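Local coordinates for protein arginase (Thermus thermophilus, PDB 2EF5) that probably hydrolyses L-arginine to L-ornithine and urea, using a pair of manganese ions in each subunit, at residues A119-N124 / R176-A181. Sequence-based numbering, arbitrary orientation.
Sequences AHADFN and RLLKEA. With MN (manganese (II) ion), chain H.
F123 lays its ring against L177 and L178 of helix 172-181, a worked example of how a metal-binding loop of the arginase fold is backed by a helix. The loop follows strand 113-117 of the parallel sheet and carries the family's DAHAD motif, from D118 to D122. L178 comes over one face of the phenyl ring: its CD2 stands 3.7 Å from the ring centroid, 20° off the normal, a CH-pi contact displaced toward the rim on the CG side. L177 meets the same ring differently, its CB lying near the ring plane at the edge, 3.7 Å from F123 CD2. One turn on, A181 CB approaches F123 CZ obliquely. The two branches of L178 divide their work: CD1, nearly anti to CA (chi2 165°), reaches A121 CB at 3.8 Å while CD2 serves the ring. L164 of strand 162-167 touches both A121 and L178, and E174, earlier on the helix, accepts a hydrogen bond from F123 N. Between A121 and F123 sits D122, whose OD2 binds a manganese ion at 2.2 Å alongside H96, D118 and D217; the residues on either side of this ligand, A121 and F123, both pack on the helix. The carbonyl oxygen of F123 is buried without a polar partner in the model, with L177 CD1 3.4 Å from F123 O.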
# COMPACT_ATOMS: atom_id res chain seq x y z
N ALA A 119 -3.48 17.90 22.46
CA ALA A 119 -3.65 18.13 21.03
C ALA A 119 -2.24 18.15 20.43
O ALA A 119 -2.07 18.00 19.22
CB ALA A 119 -4.33 19.47 20.78
N HIS A 120 -1.24 18.34 21.29
CA HIS A 120 0.16 18.35 20.85
C HIS A 120 0.93 17.22 21.52
O HIS A 120 0.46 16.64 22.49
CB HIS A 120 0.82 19.69 21.19
CG HIS A 120 0.06 20.87 20.69
ND1 HIS A 120 -0.93 21.50 21.42
CD2 HIS A 120 0.10 21.52 19.49
CE1 HIS A 120 -1.47 22.47 20.70
NE2 HIS A 120 -0.86 22.51 19.53
N ALA A 121 2.12 16.93 21.00
CA ALA A 121 2.96 15.86 21.54
C ALA A 121 3.99 16.36 22.54
O ALA A 121 4.52 15.56 23.32
CB ALA A 121 3.66 15.13 20.40
N ASP A 122 4.27 17.66 22.52
CA ASP A 122 5.26 18.25 23.43
C ASP A 122 6.53 17.40 23.43
O ASP A 122 7.14 17.19 24.48
CB ASP A 122 4.71 18.33 24.86
CG ASP A 122 3.49 19.22 24.97
OD1 ASP A 122 3.47 20.28 24.31
OD2 ASP A 122 2.57 18.86 25.73
N PHE A 123 6.91 16.93 22.24
CA PHE A 123 8.08 16.08 22.10
C PHE A 123 9.23 16.76 21.35
O PHE A 123 10.04 16.09 20.70
CB PHE A 123 7.68 14.80 21.37
CG PHE A 123 8.41 13.58 21.86
CD1 PHE A 123 8.10 13.01 23.08
CD2 PHE A 123 9.41 13.00 21.08
CE1 PHE A 123 8.77 11.87 23.53
CE2 PHE A 123 10.09 11.87 21.52
CZ PHE A 123 9.78 11.30 22.75
N ASN A 124 9.31 18.08 21.44
CA ASN A 124 10.38 18.83 20.78
C ASN A 124 11.65 18.86 21.62
O ASN A 124 11.63 18.62 22.83
CB ASN A 124 9.94 20.28 20.51
CG ASN A 124 9.18 20.43 19.21
OD1 ASN A 124 8.13 21.07 19.16
ND2 ASN A 124 9.72 19.87 18.13
N ARG A 176 9.77 12.89 13.68
CA ARG A 176 10.99 12.09 13.63
C ARG A 176 11.35 11.51 14.99
O ARG A 176 11.56 10.30 15.13
CB ARG A 176 12.17 12.92 13.12
CG ARG A 176 12.26 13.06 11.61
CD ARG A 176 13.61 13.63 11.15
NE ARG A 176 13.86 14.99 11.61
CZ ARG A 176 14.54 15.31 12.71
NH1 ARG A 176 15.07 14.37 13.47
NH2 ARG A 176 14.69 16.59 13.05
N LEU A 177 11.41 12.37 16.01
CA LEU A 177 11.76 11.93 17.35
C LEU A 177 10.78 10.89 17.90
O LEU A 177 11.19 9.89 18.50
CB LEU A 177 11.83 13.14 18.29
CG LEU A 177 12.95 14.14 17.99
CD1 LEU A 177 12.88 15.28 18.98
CD2 LEU A 177 14.30 13.45 18.06
N LEU A 178 9.49 11.13 17.70
CA LEU A 178 8.47 10.20 18.17
C LEU A 178 8.67 8.82 17.52
O LEU A 178 8.65 7.79 18.20
CB LEU A 178 7.07 10.73 17.86
CG LEU A 178 6.61 11.90 18.74
CD1 LEU A 178 5.40 12.57 18.12
CD2 LEU A 178 6.29 11.40 20.14
N LYS A 179 8.87 8.80 16.20
CA LYS A 179 9.07 7.52 15.53
C LYS A 179 10.38 6.86 15.97
O LYS A 179 10.41 5.66 16.25
CB LYS A 179 9.06 7.71 14.01
CG LYS A 179 7.67 7.96 13.47
CD LYS A 179 7.58 7.67 11.98
CE LYS A 179 6.13 7.56 11.54
NZ LYS A 179 5.42 6.46 12.27
N GLU A 180 11.44 7.65 16.05
CA GLU A 180 12.74 7.14 16.48
C GLU A 180 12.62 6.53 17.87
O GLU A 180 13.13 5.43 18.12
CB GLU A 180 13.77 8.27 16.53
CG GLU A 180 14.54 8.51 15.24
CD GLU A 180 15.49 9.70 15.34
OE1 GLU A 180 16.15 9.85 16.39
OE2 GLU A 180 15.57 10.48 14.37
N ALA A 181 11.96 7.24 18.77
CA ALA A 181 11.79 6.79 20.15
C ALA A 181 10.79 5.65 20.31
O ALA A 181 10.79 4.97 21.34
CB ALA A 181 11.37 7.97 21.03
MN MN H . 0.78 20.09 26.23